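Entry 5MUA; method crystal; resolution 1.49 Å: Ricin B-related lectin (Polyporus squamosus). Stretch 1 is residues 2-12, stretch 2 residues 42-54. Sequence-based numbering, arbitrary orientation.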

ATOM      1  N   SER B   2     -21.821  20.903 -13.839  1.00 22.82           N
ATOM      2  CA  SER B   2     -22.736  21.727 -13.067  1.00 21.85           C
ATOM      3  C   SER B   2     -22.370  21.562 -11.610  1.00 19.96           C
ATOM      4  O   SER B   2     -21.851  20.503 -11.152  1.00 19.37           O
ATOM      5  N   PHE B   3     -22.714  22.581 -10.855  1.00 16.65           N
ATOM      6  CA  PHE B   3     -22.500  22.585  -9.454  1.00 17.05           C
ATOM      7  C   PHE B   3     -23.511  21.683  -8.763  1.00 17.45           C
ATOM      8  O   PHE B   3     -24.749  21.799  -9.008  1.00 16.60           O
ATOM      9  N   GLN B   4     -23.013  20.811  -7.883  1.00 15.74           N
ATOM     10  CA  GLN B   4     -23.832  19.801  -7.257  1.00 16.52           C
ATOM     11  C   GLN B   4     -23.600  19.725  -5.757  1.00 16.92           C
ATOM     12  O   GLN B   4     -23.752  18.677  -5.110  1.00 17.91           O
ATOM     13  N   GLY B   5     -23.253  20.863  -5.170  1.00 15.78           N
ATOM     14  CA  GLY B   5     -22.963  20.958  -3.730  1.00 16.62           C
ATOM     15  C   GLY B   5     -21.619  20.340  -3.379  1.00 15.82           C
ATOM     16  O   GLY B   5     -20.657  20.378  -4.153  1.00 16.20           O
ATOM     17  N   HIS B   6     -21.549  19.781  -2.187  1.00 15.67           N
ATOM     18  CA  HIS B   6     -20.301  19.158  -1.682  1.00 15.09           C
ATOM     19  C   HIS B   6     -19.532  18.401  -2.755  1.00 14.41           C
ATOM     20  O   HIS B   6     -20.091  17.492  -3.331  1.00 16.68           O
ATOM     21  N   GLY B   7     -18.261  18.756  -3.014  1.00 13.85           N
ATOM     22  CA  GLY B   7     -17.495  18.125  -4.088  1.00 13.22           C
ATOM     23  C   GLY B   7     -16.221  18.865  -4.410  1.00 13.10           C
ATOM     24  O   GLY B   7     -15.887  19.870  -3.756  1.00 13.88           O
ATOM     25  N   ILE B   8     -15.483  18.375  -5.378  1.00 11.97           N
ATOM     26  CA  ILE B   8     -14.238  19.027  -5.849  1.00 12.30           C
ATOM     27  C   ILE B   8     -14.503  19.386  -7.283  1.00 12.00           C
ATOM     28  O   ILE B   8     -15.091  18.568  -8.061  1.00 13.20           O
ATOM     29  N   TYR B   9     -14.130  20.616  -7.645  1.00 12.46           N
ATOM     30  CA  TYR B   9     -14.496  21.193  -8.915  1.00 11.58           C
ATOM     31  C   TYR B   9     -13.409  22.016  -9.547  1.00 11.57           C
ATOM     32  O   TYR B   9     -12.552  22.582  -8.853  1.00 11.99           O
ATOM     33  N   TYR B  10     -13.422  22.107 -10.875  1.00 11.25           N
ATOM     34  CA  TYR B  10     -12.819  23.267 -11.559  1.00 12.46           C
ATOM     35  C   TYR B  10     -13.884  24.341 -11.565  1.00 12.14           C
ATOM     36  O   TYR B  10     -15.110  24.032 -11.686  1.00 12.60           O
ATOM     37  N   ILE B  11     -13.463  25.568 -11.360  1.00 11.84           N
ATOM     38  CA  ILE B  11     -14.387  26.720 -11.429  1.00 12.21           C
ATOM     39  C   ILE B  11     -13.888  27.520 -12.632  1.00 12.07           C
ATOM     40  O   ILE B  11     -12.834  28.150 -12.580  1.00 13.03           O
ATOM     41  N   ALA B  12     -14.630  27.483 -13.740  1.00 14.03           N
ATOM     42  CA  ALA B  12     -14.188  28.144 -14.966  1.00 13.97           C
ATOM     43  C   ALA B  12     -15.034  29.379 -15.220  1.00 13.27           C
ATOM     44  O   ALA B  12     -16.229  29.373 -14.932  1.00 13.98           O
ATOM     45  N   VAL B  42      -3.347  23.703 -19.148  1.00 16.91           N
ATOM     46  CA  VAL B  42      -2.469  23.000 -18.190  1.00 17.35           C
ATOM     47  C   VAL B  42      -3.325  22.638 -16.984  1.00 16.85           C
ATOM     48  O   VAL B  42      -4.463  23.117 -16.867  1.00 15.61           O
ATOM     49  N   ASP B  43      -2.819  21.737 -16.141  1.00 14.37           N
ATOM     50  CA  ASP B  43      -3.674  21.164 -15.081  1.00 14.75           C
ATOM     51  C   ASP B  43      -3.014  21.194 -13.722  1.00 15.15           C
ATOM     52  O   ASP B  43      -2.967  20.134 -13.049  1.00 14.15           O
ATOM     53  N   PRO B  44      -2.483  22.350 -13.307  1.00 14.18           N
ATOM     54  CA  PRO B  44      -1.736  22.398 -12.018  1.00 14.87           C
ATOM     55  C   PRO B  44      -2.719  22.127 -10.866  1.00 14.49           C
ATOM     56  O   PRO B  44      -3.874  22.521 -10.917  1.00 13.65           O
ATOM     57  N   LEU B  45      -2.252  21.416  -9.853  1.00 13.42           N
ATOM     58  CA  LEU B  45      -3.150  20.908  -8.838  1.00 13.13           C
ATOM     59  C   LEU B  45      -3.895  22.050  -8.073  1.00 12.96           C
ATOM     60  O   LEU B  45      -4.924  21.806  -7.499  1.00 13.18           O
ATOM     61  N   ASN B  46      -3.301  23.253  -8.048  1.00 13.35           N
ATOM     62  CA  ASN B  46      -3.901  24.419  -7.436  1.00 13.37           C
ATOM     63  C   ASN B  46      -5.084  25.015  -8.209  1.00 11.98           C
ATOM     64  O   ASN B  46      -5.602  26.076  -7.807  1.00 12.78           O
ATOM     65  N   ASN B  47      -5.518  24.342  -9.265  1.00 11.72           N
ATOM     66  CA  ASN B  47      -6.812  24.648  -9.898  1.00 12.21           C
ATOM     67  C   ASN B  47      -7.989  23.890  -9.311  1.00 11.77           C
ATOM     68  O   ASN B  47      -9.116  23.978  -9.819  1.00 12.70           O
ATOM     69  N   LEU B  48      -7.745  23.089  -8.279  1.00 11.28           N
ATOM     70  CA  LEU B  48      -8.788  22.239  -7.737  1.00 11.13           C
ATOM     71  C   LEU B  48      -9.404  22.870  -6.527  1.00 11.21           C
ATOM     72  O   LEU B  48      -8.700  23.221  -5.599  1.00 11.63           O
ATOM     73  N   TRP B  49     -10.739  22.918  -6.502  1.00 11.04           N
ATOM     74  CA  TRP B  49     -11.450  23.558  -5.398  1.00 10.77           C
ATOM     75  C   TRP B  49     -12.391  22.609  -4.685  1.00 11.13           C
ATOM     76  O   TRP B  49     -13.296  21.990  -5.302  1.00 12.04           O
ATOM     77  N   LEU B  50     -12.174  22.486  -3.374  1.00 12.16           N
ATOM     78  CA  LEU B  50     -12.955  21.628  -2.505  1.00 13.15           C
ATOM     79  C   LEU B  50     -13.986  22.505  -1.833  1.00 12.85           C
ATOM     80  O   LEU B  50     -13.650  23.396  -1.108  1.00 13.69           O
ATOM     81  N   ILE B  51     -15.243  22.233  -2.157  1.00 12.38           N
ATOM     82  CA  ILE B  51     -16.378  23.087  -1.828  1.00 12.71           C
ATOM     83  C   ILE B  51     -17.194  22.326  -0.825  1.00 12.20           C
ATOM     84  O   ILE B  51     -17.675  21.213  -1.118  1.00 13.34           O
ATOM     85  N   GLU B  52     -17.268  22.861   0.378  1.00 13.10           N
ATOM     86  CA  GLU B  52     -17.850  22.169   1.521  1.00 14.09           C
ATOM     87  C   GLU B  52     -19.013  22.957   2.148  1.00 14.25           C
ATOM     88  O   GLU B  52     -18.869  24.093   2.474  1.00 13.90           O
ATOM     89  N   PRO B  53     -20.137  22.278   2.366  1.00 14.89           N
ATOM     90  CA  PRO B  53     -21.307  22.950   2.939  1.00 17.03           C
ATOM     91  C   PRO B  53     -21.032  23.382   4.346  1.00 17.03           C
ATOM     92  O   PRO B  53     -20.347  22.643   5.075  1.00 18.19           O
ATOM     93  N   VAL B  54     -21.542  24.531   4.756  1.00 16.83           N
ATOM     94  CA  VAL B  54     -21.402  24.965   6.137  1.00 19.18           C
ATOM     95  C   VAL B  54     -22.741  24.995   6.916  1.00 23.16           C
ATOM     96  O   VAL B  54     -22.826  25.634   7.922  1.00 24.11           O
TER

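Strand 7-12 pairs with the strand that runs through Trp49, Leu50 and Ile51 in an antiparallel ladder, and the two stretches together bury 711 Å². Four backbone hydrogen bonds set the register: Gly7 N to Ile51 O (3.2 Å), Ile51 N to Gly7 O (2.9 Å), Tyr9 N to Trp49 O (2.8 Å) and Trp49 N to Tyr9 O (3.0 Å). This register places Gly7, Tyr9, Trp49 and Ile51 on one face of the sheet, with Ile8 and Leu50 on the other.

Ile51, which has the largest covered area (100 Å²), is the centre of the face it shares with Tyr9 and Trp49. Its chi1 m, chi2 t rotamer carries CD1 to 3.6 Å from Tyr9 CD1 and 4.3 Å from Ile11 CD1, while its CG2 meets the edge of the Phe3 ring, 3.8 Å from Phe3 CE1. Phe3 (chi1 t) starts sideways from CA to CB, but its ring end comes nearer. Tyr9 (chi1 m) is held at its far end within its own stretch: Gln4 N donates to Tyr9 OH (2.9 Å), and Tyr9 OH donates to Gly5 O (2.6 Å). Gly7 leaves room for this ring, since a CB there would be crowded by Tyr9 CE1. Beside Ile51, Trp49 (chi1 m) offers a ring face to Ile11, whose m, t rotamer sets CD1 4.0 Å from the centroid of the five-membered ring in a CH-pi contact.

Tyr10, with 88 Å² covered, makes the polar anchor. Its CA-to-CB bond points away from stretch 2, yet with chi1 m the ring end comes nearer, and Tyr10 OH donates to Asp43 OD1 at 2.6 Å. The same carboxylate oxygen, Asp43 OD1, accepts from Asn47 ND2 (2.9 Å), so one acceptor ties the tyrosine to the turn around the 3-10 segment. Asn47 (chi1 p) also brings OD1 to the ring edge, 3.3 Å from Tyr10 CE1, and Leu48 CD2 packs 3.9 Å from that same Tyr10 CE1. Water 2 bridges the backbones nearby, accepting from Ile11 N (3.0 Å) and donating to Asn47 O (2.7 Å).

On the face of Ile8 and Leu50, Ile8 (m, t) sets CG1 3.8 Å from CD1 of Leu50 (t, p), and Ile8 CG2 lies 4.3 Å from Leu48 CB.

His6 (chi1 t; 69 Å² covered) closes the exposed end. Its CB lies 3.7 Å from Pro53 CD, and the ring edge faces the Ile51 carbonyl, with His6 CD2 3.4 Å from Ile51 O. Water 1 links His6 NE2 (2.8 Å from the water O) to Glu52 OE2, to which it donates at 2.7 Å.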

ATOM      1  CB  SER B   2     -24.152  21.214 -13.265  1.00 24.94           C
ATOM      2  OG  SER B   2     -24.121  19.825 -12.823  1.00 30.97           O
ATOM      3  CB  PHE B   3     -22.518  24.012  -8.898  1.00 15.14           C
ATOM      4  CG  PHE B   3     -22.297  24.056  -7.439  1.00 14.82           C
ATOM      5  CD1 PHE B   3     -21.012  23.768  -6.917  1.00 14.79           C
ATOM      6  CD2 PHE B   3     -23.327  24.305  -6.553  1.00 13.80           C
ATOM      7  CE1 PHE B   3     -20.783  23.777  -5.536  1.00 15.22           C
ATOM      8  CE2 PHE B   3     -23.092  24.354  -5.180  1.00 15.06           C
ATOM      9  CZ  PHE B   3     -21.852  24.050  -4.654  1.00 14.95           C
ATOM     10  CB  GLN B   4     -23.594  18.429  -7.928  1.00 18.55           C
ATOM     11  CG  GLN B   4     -24.037  18.325  -9.386  1.00 20.78           C
ATOM     12  CD  GLN B   4     -23.344  17.138 -10.067  1.00 23.74           C
ATOM     13  OE1 GLN B   4     -23.478  16.018  -9.613  1.00 25.61           O
ATOM     14  NE2 GLN B   4     -22.514  17.414 -11.082  1.00 24.70           N
ATOM     15  CB  HIS B   6     -20.643  18.213  -0.540  1.00 15.74           C
ATOM     16  CG  HIS B   6     -19.450  17.722   0.219  1.00 16.42           C
ATOM     17  ND1 HIS B   6     -19.496  16.589   0.981  1.00 19.95           N
ATOM     18  CD2 HIS B   6     -18.190  18.217   0.354  1.00 16.24           C
ATOM     19  CE1 HIS B   6     -18.331  16.427   1.597  1.00 19.83           C
ATOM     20  NE2 HIS B   6     -17.516  17.378   1.203  1.00 17.30           N
ATOM     21  CB  ILE B   8     -13.005  18.083  -5.755  1.00 13.41           C
ATOM     22  CG1 ILE B   8     -12.810  17.736  -4.254  1.00 12.68           C
ATOM     23  CG2 ILE B   8     -11.793  18.728  -6.351  1.00 13.97           C
ATOM     24  CD1 ILE B   8     -11.876  16.563  -3.986  1.00 13.85           C
ATOM     25  CB  TYR B   9     -15.649  22.140  -8.703  1.00 11.27           C
ATOM     26  CG  TYR B   9     -16.875  21.558  -8.157  1.00 11.21           C
ATOM     27  CD1 TYR B   9     -17.102  21.489  -6.782  1.00 11.12           C
ATOM     28  CD2 TYR B   9     -17.880  21.150  -9.015  1.00 11.87           C
ATOM     29  CE1 TYR B   9     -18.261  20.975  -6.308  1.00 11.14           C
ATOM     30  CE2 TYR B   9     -19.094  20.668  -8.555  1.00 12.02           C
ATOM     31  CZ  TYR B   9     -19.304  20.588  -7.171  1.00 11.81           C
ATOM     32  OH  TYR B   9     -20.503  20.098  -6.709  1.00 13.13           O
ATOM     33  CB  TYR B  10     -12.511  22.958 -13.031  1.00 12.47           C
ATOM     34  CG  TYR B  10     -11.442  21.925 -13.322  1.00 13.41           C
ATOM     35  CD1 TYR B  10     -10.185  21.997 -12.751  1.00 13.82           C
ATOM     36  CD2 TYR B  10     -11.676  20.952 -14.326  1.00 13.99           C
ATOM     37  CE1 TYR B  10      -9.199  21.052 -13.074  1.00 13.73           C
ATOM     38  CE2 TYR B  10     -10.690  20.018 -14.688  1.00 14.60           C
ATOM     39  CZ  TYR B  10      -9.472  20.057 -14.046  1.00 14.54           C
ATOM     40  OH  TYR B  10      -8.455  19.150 -14.390  1.00 13.96           O
ATOM     41  CB  ILE B  11     -14.320  27.565 -10.146  1.00 12.03           C
ATOM     42  CG1 ILE B  11     -14.587  26.716  -8.876  1.00 11.94           C
ATOM     43  CG2 ILE B  11     -15.311  28.740 -10.230  1.00 12.61           C
ATOM     44  CD1 ILE B  11     -14.431  27.479  -7.569  1.00 12.20           C
ATOM     45  CB  ALA B  12     -14.350  27.216 -16.183  1.00 14.44           C
ATOM     46  CB  VAL B  42      -1.227  23.826 -17.779  1.00 20.02           C
ATOM     47  CG1 VAL B  42      -0.250  23.954 -18.975  1.00 21.20           C
ATOM     48  CG2 VAL B  42      -1.606  25.218 -17.196  1.00 19.66           C
ATOM     49  CB  ASP B  43      -4.151  19.745 -15.464  1.00 15.98           C
ATOM     50  CG  ASP B  43      -5.345  19.293 -14.680  1.00 16.76           C
ATOM     51  OD1 ASP B  43      -6.125  20.177 -14.177  1.00 16.52           O
ATOM     52  OD2 ASP B  43      -5.531  18.050 -14.580  1.00 15.41           O
ATOM     53  CB  PRO B  44      -1.187  23.828 -11.962  1.00 14.34           C
ATOM     54  CG  PRO B  44      -2.152  24.558 -12.767  1.00 14.81           C
ATOM     55  CD  PRO B  44      -2.605  23.702 -13.882  1.00 14.55           C
ATOM     56  CB  LEU B  45      -2.374  20.033  -7.838  1.00 13.59           C
ATOM     57  CG  LEU B  45      -1.673  18.795  -8.371  1.00 12.67           C
ATOM     58  CD1 LEU B  45      -0.922  18.050  -7.265  1.00 12.55           C
ATOM     59  CD2 LEU B  45      -2.782  17.905  -8.881  1.00 12.44           C
ATOM     60  CB  ASN B  46      -2.834  25.464  -7.057  1.00 14.25           C
ATOM     61  CG  ASN B  46      -2.068  25.953  -8.250  1.00 15.97           C
ATOM     62  OD1 ASN B  46      -2.470  25.813  -9.395  1.00 18.09           O
ATOM     63  ND2 ASN B  46      -0.905  26.500  -7.980  1.00 19.93           N
ATOM     64  CB  ASN B  47      -6.741  24.529 -11.412  1.00 11.64           C
ATOM     65  CG  ASN B  47      -6.623  23.082 -11.879  1.00 12.39           C
ATOM     66  OD1 ASN B  47      -6.807  22.137 -11.049  1.00 12.47           O
ATOM     67  ND2 ASN B  47      -6.319  22.892 -13.196  1.00 12.82           N
ATOM     68  CB  LEU B  48      -8.221  20.879  -7.363  1.00 11.49           C
ATOM     69  CG  LEU B  48      -7.616  20.129  -8.564  1.00 12.39           C
ATOM     70  CD1 LEU B  48      -6.738  18.959  -8.079  1.00 12.66           C
ATOM     71  CD2 LEU B  48      -8.722  19.626  -9.518  1.00 13.32           C
ATOM     72  CB  TRP B  49     -12.231  24.776  -5.895  1.00 10.18           C
ATOM     73  CG  TRP B  49     -11.307  25.791  -6.489  1.00 10.69           C
ATOM     74  CD1 TRP B  49     -10.972  25.899  -7.815  1.00 10.96           C
ATOM     75  CD2 TRP B  49     -10.490  26.789  -5.806  1.00 10.61           C
ATOM     76  NE1 TRP B  49     -10.086  26.900  -7.987  1.00 10.01           N
ATOM     77  CE2 TRP B  49      -9.772  27.475  -6.794  1.00 10.43           C
ATOM     78  CE3 TRP B  49     -10.360  27.199  -4.477  1.00 10.53           C
ATOM     79  CZ2 TRP B  49      -8.887  28.542  -6.499  1.00 11.05           C
ATOM     80  CZ3 TRP B  49      -9.490  28.270  -4.161  1.00 10.88           C
ATOM     81  CH2 TRP B  49      -8.761  28.929  -5.184  1.00 11.25           C
ATOM     82  CB  LEU B  50     -12.068  20.939  -1.429  1.00 14.57           C
ATOM     83  CG  LEU B  50     -12.824  20.179  -0.323  1.00 15.06           C
ATOM     84  CD1 LEU B  50     -13.721  19.033  -0.847  1.00 15.19           C
ATOM     85  CD2 LEU B  50     -11.866  19.554   0.657  1.00 15.87           C
ATOM     86  CB  ILE B  51     -17.151  23.440  -3.098  1.00 11.92           C
ATOM     87  CG1 ILE B  51     -16.237  24.233  -3.995  1.00 12.30           C
ATOM     88  CG2 ILE B  51     -18.365  24.299  -2.712  1.00 12.62           C
ATOM     89  CD1 ILE B  51     -16.906  24.753  -5.262  1.00 12.30           C
ATOM     90  CB  GLU B  52     -16.820  21.789   2.577  1.00 13.20           C
ATOM     91  CG  GLU B  52     -15.747  20.845   2.061  1.00 14.04           C
ATOM     92  CD  GLU B  52     -14.548  20.693   2.983  1.00 12.95           C
ATOM     93  OE1 GLU B  52     -13.794  21.670   3.125  1.00 14.41           O
ATOM     94  OE2 GLU B  52     -14.404  19.613   3.610  1.00 14.37           O
ATOM     95  CB  PRO B  53     -22.410  21.876   2.861  1.00 16.35           C
ATOM     96  CG  PRO B  53     -21.689  20.575   2.881  1.00 16.73           C
ATOM     97  CD  PRO B  53     -20.389  20.848   2.116  1.00 15.84           C
ATOM     98  CB  VAL B  54     -20.722  26.332   6.301  1.00 20.10           C
ATOM     99  CG1 VAL B  54     -19.249  26.277   5.919  1.00 22.66           C
ATOM    100  CG2 VAL B  54     -21.466  27.363   5.515  1.00 19.42           C
TER
HETATM  101  O   HOH W   1     -14.949  17.263   2.349  1.00 14.27           O
HETATM  102  O   HOH W   2     -10.513  25.666 -11.404  1.00 12.36           O